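Local coordinates for 2,3,4,5-tetrahydropyridine-2,6-dicarboxylate N-succinyltransferase (Campylobacter jejuni, PDB 2RIJ), which probably catalyses the transfer of a succinyl group from succinyl-CoA to tetrahydrodipicolinate, the first step of the succinylase branch of lysine biosynthesis, at residues Y22-L33 / A46-F57. Residues are numbered along the deposited sequence; the frame is centred on the assembly and turned at random. Where two conformers were deposited one is given.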
loop_
_atom_site.group_PDB
_atom_site.type_symbol
_atom_site.label_atom_id
_atom_site.label_comp_id
_atom_site.label_asym_id
_atom_site.label_seq_id
_atom_site.Cartn_x
_atom_site.Cartn_y
_atom_site.Cartn_z
ATOM N N TYR A 22 -64.659 -29.346 -0.170
ATOM C CA TYR A 22 -63.894 -29.386 -1.420
ATOM C C TYR A 22 -63.021 -28.135 -1.556
ATOM O O TYR A 22 -63.465 -27.029 -1.246
ATOM C CB TYR A 22 -64.801 -29.552 -2.635
ATOM C CG TYR A 22 -64.013 -29.773 -3.892
ATOM C CD1 TYR A 22 -63.527 -28.694 -4.631
ATOM C CD2 TYR A 22 -63.709 -31.044 -4.321
ATOM C CE1 TYR A 22 -62.736 -28.897 -5.794
ATOM C CE2 TYR A 22 -62.937 -31.259 -5.474
ATOM C CZ TYR A 22 -62.475 -30.173 -6.209
ATOM O OH TYR A 22 -61.733 -30.415 -7.331
ATOM N N LYS A 23 -61.755 -28.336 -1.952
ATOM C CA LYS A 23 -60.844 -27.270 -2.358
ATOM C C LYS A 23 -60.262 -27.595 -3.734
ATOM O O LYS A 23 -59.812 -28.710 -3.949
ATOM C CB LYS A 23 -59.663 -27.163 -1.396
ATOM C CG LYS A 23 -59.838 -26.230 -0.239
ATOM C CD LYS A 23 -58.614 -26.326 0.705
ATOM C CE LYS A 23 -57.601 -25.190 0.538
ATOM N NZ LYS A 23 -56.750 -25.046 1.795
ATOM N N LYS A 24 -60.240 -26.615 -4.634
ATOM C CA LYS A 24 -59.564 -26.763 -5.904
ATOM C C LYS A 24 -58.060 -26.865 -5.667
ATOM O O LYS A 24 -57.488 -26.063 -4.939
ATOM C CB LYS A 24 -59.803 -25.562 -6.795
ATOM C CG LYS A 24 -61.233 -25.311 -7.196
ATOM C CD LYS A 24 -61.274 -24.084 -8.154
ATOM C CE LYS A 24 -62.693 -23.758 -8.570
ATOM N NZ LYS A 24 -62.699 -22.814 -9.742
ATOM N N PRO A 25 -57.414 -27.866 -6.251
ATOM C CA PRO A 25 -55.950 -27.893 -6.151
ATOM C C PRO A 25 -55.273 -26.706 -6.825
ATOM O O PRO A 25 -55.697 -26.226 -7.897
ATOM C CB PRO A 25 -55.547 -29.173 -6.879
ATOM C CG PRO A 25 -56.748 -29.944 -7.096
ATOM C CD PRO A 25 -57.954 -29.020 -6.977
ATOM N N LYS A 26 -54.195 -26.253 -6.209
ATOM C CA LYS A 26 -53.390 -25.209 -6.807
ATOM C C LYS A 26 -52.403 -25.782 -7.827
ATOM O O LYS A 26 -52.010 -25.083 -8.751
ATOM C CB LYS A 26 -52.654 -24.453 -5.716
ATOM C CG LYS A 26 -53.625 -23.896 -4.679
ATOM C CD LYS A 26 -53.004 -22.852 -3.761
ATOM C CE LYS A 26 -54.102 -22.099 -2.940
ATOM N NZ LYS A 26 -55.351 -21.772 -3.734
ATOM N N ALA A 27 -51.985 -27.031 -7.627
ATOM C CA ALA A 27 -51.106 -27.748 -8.560
ATOM C C ALA A 27 -51.481 -29.200 -8.536
ATOM O O ALA A 27 -51.840 -29.741 -7.475
ATOM C CB ALA A 27 -49.652 -27.616 -8.162
ATOM N N PHE A 28 -51.398 -29.839 -9.685
ATOM C CA PHE A 28 -51.617 -31.272 -9.776
ATOM C C PHE A 28 -51.021 -31.923 -11.023
ATOM O O PHE A 28 -50.801 -31.297 -12.072
ATOM C CB PHE A 28 -53.121 -31.618 -9.662
ATOM C CG PHE A 28 -53.928 -31.282 -10.887
ATOM C CD1 PHE A 28 -54.451 -30.006 -11.070
ATOM C CD2 PHE A 28 -54.190 -32.256 -11.863
ATOM C CE1 PHE A 28 -55.193 -29.697 -12.209
ATOM C CE2 PHE A 28 -54.915 -31.951 -13.007
ATOM C CZ PHE A 28 -55.445 -30.680 -13.163
ATOM N N GLY A 29 -50.807 -33.218 -10.899
ATOM C CA GLY A 29 -50.498 -34.065 -12.014
ATOM C C GLY A 29 -50.459 -35.520 -11.614
ATOM O O GLY A 29 -50.718 -35.866 -10.459
ATOM N N ILE A 30 -50.152 -36.360 -12.593
ATOM C CA ILE A 30 -49.989 -37.785 -12.409
ATOM C C ILE A 30 -48.523 -38.175 -12.662
ATOM O O ILE A 30 -47.962 -37.912 -13.741
ATOM C CB ILE A 30 -50.946 -38.597 -13.337
ATOM C CG1 ILE A 30 -52.400 -38.304 -13.022
ATOM C CG2 ILE A 30 -50.686 -40.114 -13.226
ATOM C CD1 ILE A 30 -53.392 -38.899 -14.099
ATOM N N ALA A 31 -47.937 -38.836 -11.682
ATOM C CA ALA A 31 -46.576 -39.303 -11.736
ATOM C C ALA A 31 -46.453 -40.807 -11.952
ATOM O O ALA A 31 -47.224 -41.576 -11.404
ATOM C CB ALA A 31 -45.870 -38.941 -10.440
ATOM N N ARG A 32 -45.466 -41.225 -12.747
ATOM C CA ARG A 32 -45.011 -42.599 -12.762
ATOM C C ARG A 32 -43.938 -42.692 -11.700
ATOM O O ARG A 32 -42.982 -41.887 -11.682
ATOM C CB ARG A 32 -44.436 -42.986 -14.128
ATOM C CG ARG A 32 -43.992 -44.416 -14.213
ATOM C CD ARG A 32 -43.222 -44.759 -15.527
ATOM N NE ARG A 32 -42.077 -43.864 -15.723
ATOM C CZ ARG A 32 -40.942 -43.918 -15.029
ATOM N NH1 ARG A 32 -40.744 -44.801 -14.080
ATOM N NH2 ARG A 32 -39.984 -43.029 -15.281
ATOM N N LEU A 33 -44.062 -43.663 -10.797
ATOM C CA LEU A 33 -43.137 -43.799 -9.683
ATOM C C LEU A 33 -42.091 -44.901 -9.882
ATOM O O LEU A 33 -42.390 -45.965 -10.427
ATOM C CB LEU A 33 -43.882 -44.095 -8.388
ATOM C CG LEU A 33 -45.049 -43.181 -7.994
ATOM C CD1 LEU A 33 -45.619 -43.720 -6.642
ATOM C CD2 LEU A 33 -44.693 -41.726 -7.943
ATOM N N ALA A 46 -40.256 -39.694 -8.907
ATOM C CA ALA A 46 -41.535 -39.489 -9.548
ATOM C C ALA A 46 -41.315 -38.704 -10.846
ATOM O O ALA A 46 -40.490 -37.767 -10.885
ATOM C CB ALA A 46 -42.448 -38.729 -8.605
ATOM N N SER A 47 -41.964 -39.124 -11.926
ATOM C CA SER A 47 -41.847 -38.457 -13.222
ATOM C C SER A 47 -43.243 -38.035 -13.710
ATOM O O SER A 47 -44.185 -38.834 -13.678
ATOM C CB SER A 47 -41.152 -39.369 -14.244
ATOM O OG SER A 47 -39.878 -39.822 -13.762
ATOM N N PHE A 48 -43.362 -36.786 -14.163
ATOM C CA PHE A 48 -44.578 -36.251 -14.706
ATOM C C PHE A 48 -44.349 -35.860 -16.148
ATOM O O PHE A 48 -43.302 -35.328 -16.474
ATOM C CB PHE A 48 -44.988 -34.971 -13.947
ATOM C CG PHE A 48 -45.310 -35.165 -12.492
ATOM C CD1 PHE A 48 -44.315 -35.184 -11.540
ATOM C CD2 PHE A 48 -46.626 -35.203 -12.071
ATOM C CE1 PHE A 48 -44.567 -35.290 -10.202
ATOM C CE2 PHE A 48 -46.919 -35.327 -10.724
ATOM C CZ PHE A 48 -45.867 -35.348 -9.773
ATOM N N ALA A 49 -45.367 -36.028 -16.990
ATOM C CA ALA A 49 -45.301 -35.517 -18.349
ATOM C C ALA A 49 -46.151 -34.275 -18.538
ATOM O O ALA A 49 -46.091 -33.660 -19.602
ATOM C CB ALA A 49 -45.730 -36.606 -19.356
ATOM N N LEU A 50 -46.928 -33.916 -17.508
ATOM C CA LEU A 50 -47.833 -32.754 -17.544
ATOM C C LEU A 50 -47.976 -32.217 -16.132
ATOM O O LEU A 50 -48.255 -32.976 -15.205
ATOM C CB LEU A 50 -49.234 -33.130 -18.047
ATOM C CG LEU A 50 -49.483 -33.451 -19.519
ATOM C CD1 LEU A 50 -50.902 -34.056 -19.691
ATOM C CD2 LEU A 50 -49.268 -32.218 -20.415
ATOM N N ILE A 51 -47.755 -30.921 -15.973
ATOM C CA ILE A 51 -47.913 -30.224 -14.718
ATOM C C ILE A 51 -48.993 -29.187 -14.900
ATOM O O ILE A 51 -48.981 -28.383 -15.848
ATOM C CB ILE A 51 -46.597 -29.469 -14.317
ATOM C CG1 ILE A 51 -45.422 -30.417 -14.278
ATOM C CG2 ILE A 51 -46.752 -28.705 -12.996
ATOM C CD1 ILE A 51 -45.561 -31.464 -13.152
ATOM N N ASN A 52 -49.919 -29.192 -13.966
ATOM C CA ASN A 52 -51.010 -28.235 -13.960
ATOM C C ASN A 52 -50.757 -27.304 -12.778
ATOM O O ASN A 52 -50.515 -27.772 -11.648
ATOM C CB ASN A 52 -52.348 -28.956 -13.816
ATOM C CG ASN A 52 -52.679 -29.832 -15.003
ATOM O OD1 ASN A 52 -53.190 -29.355 -16.003
ATOM N ND2 ASN A 52 -52.414 -31.121 -14.884
ATOM N N TYR A 53 -50.729 -26.001 -13.040
ATOM C CA TYR A 53 -50.590 -25.000 -11.960
ATOM C C TYR A 53 -51.692 -23.976 -12.122
ATOM O O TYR A 53 -51.743 -23.302 -13.123
ATOM C CB TYR A 53 -49.230 -24.303 -11.981
ATOM C CG TYR A 53 -49.106 -23.298 -10.873
ATOM C CD1 TYR A 53 -49.004 -23.719 -9.546
ATOM C CD2 TYR A 53 -49.145 -21.948 -11.129
ATOM C CE1 TYR A 53 -48.924 -22.811 -8.526
ATOM C CE2 TYR A 53 -49.091 -21.025 -10.086
ATOM C CZ TYR A 53 -48.983 -21.479 -8.807
ATOM O OH TYR A 53 -48.929 -20.604 -7.775
ATOM N N GLU A 54 -52.579 -23.884 -11.146
ATOM C CA GLU A 54 -53.667 -22.901 -11.145
ATOM C C GLU A 54 -54.452 -22.903 -12.474
ATOM O O GLU A 54 -54.751 -21.863 -13.065
ATOM C CB GLU A 54 -53.151 -21.503 -10.731
ATOM C CG GLU A 54 -52.587 -21.448 -9.291
ATOM C CD GLU A 54 -53.676 -21.405 -8.216
ATOM O OE1 GLU A 54 -54.862 -21.574 -8.560
ATOM O OE2 GLU A 54 -53.343 -21.195 -7.026
ATOM N N GLN A 55 -54.838 -24.106 -12.910
ATOM C CA GLN A 55 -55.461 -24.304 -14.204
ATOM C C GLN A 55 -56.108 -25.677 -14.247
ATOM O O GLN A 55 -55.758 -26.542 -13.436
ATOM C CB GLN A 55 -54.408 -24.233 -15.322
ATOM C CG GLN A 55 -53.414 -25.361 -15.289
ATOM C CD GLN A 55 -52.252 -25.139 -16.169
ATOM O OE1 GLN A 55 -51.091 -25.431 -15.806
ATOM N NE2 GLN A 55 -52.529 -24.606 -17.356
ATOM N N ASN A 56 -57.037 -25.867 -15.197
ATOM C CA ASN A 56 -57.644 -27.172 -15.486
ATOM C C ASN A 56 -58.259 -27.770 -14.242
ATOM O O ASN A 56 -58.116 -28.958 -13.967
ATOM C CB ASN A 56 -56.620 -28.134 -16.108
ATOM C CG ASN A 56 -56.032 -27.595 -17.383
ATOM O OD1 ASN A 56 -56.717 -26.946 -18.120
ATOM N ND2 ASN A 56 -54.755 -27.834 -17.621
ATOM N N PHE A 57 -59.008 -26.942 -13.517
ATOM C CA PHE A 57 -59.565 -27.355 -12.231
ATOM C C PHE A 57 -60.641 -28.437 -12.425
ATOM O O PHE A 57 -60.798 -29.285 -11.568
ATOM C CB PHE A 57 -60.134 -26.180 -11.456
ATOM C CG PHE A 57 -59.136 -25.113 -11.131
ATOM C CD1 PHE A 57 -58.173 -25.307 -10.146
ATOM C CD2 PHE A 57 -59.157 -23.905 -11.803
ATOM C CE1 PHE A 57 -57.260 -24.329 -9.851
ATOM C CE2 PHE A 57 -58.233 -22.912 -11.495
ATOM C CZ PHE A 57 -57.291 -23.131 -10.508
HETATM O O HOH W 1 -61.557 -28.393 -9.099
HETATM O O HOH W 2 -54.553 -26.415 -10.673
HETATM O O HOH W 3 -54.855 -19.871 -5.364
HETATM O O HOH W 4 -49.877 -35.095 -15.264
HETATM O O HOH W 5 -47.914 -36.786 -16.103
HETATM O O HOH W 6 -40.086 -41.658 -11.916
#
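Phe28 and Asn52 form the tight centre of this antiparallel pairing: the Asn52 amide lies nearly parallel to the Phe28 ring, 10° between planes, with Asn52 CB 3.6 Å from the ring centroid. With chi1 74°, Phe28 CG lies between its own N and carbonyl carbon, folding the ring over its partner. Phe28 O is gripped twice, by Asn52 N at 3.0 Å and, from above the carbonyl plane, by Asn52 ND2 at 3.2 Å. Asn56 ND2 bonds Asn52 OD1 at 2.7 Å and 174°; with the ND2 bonds to Phe28 O and Asn108 OD1, this holds the amide in one rotation.

Farther along, Ala31 CB lies over the Phe48 ring, 3.8 Å from its centroid. Between these packed zones the strands part, and single waters bridge Ile30 N to Leu50 O and Ile30 O to Ala49 N. At Lys26 the backbone holds, Glu54 N to Lys26 O at 2.7 Å, but the ion pair is loose: NZ to Glu54 OE2 is long at 3.9 Å and water-bridged.

Strand 27-35 thus pairs with 43-48 and 52-53 on one edge, 124-129 on the other. Backbone hydrogen bonds at Phe28–Asn52 and Arg32–Ser47 set the register; the Asn52 amide and CH-pi contacts probably reinforce it, the water-bridged charges little.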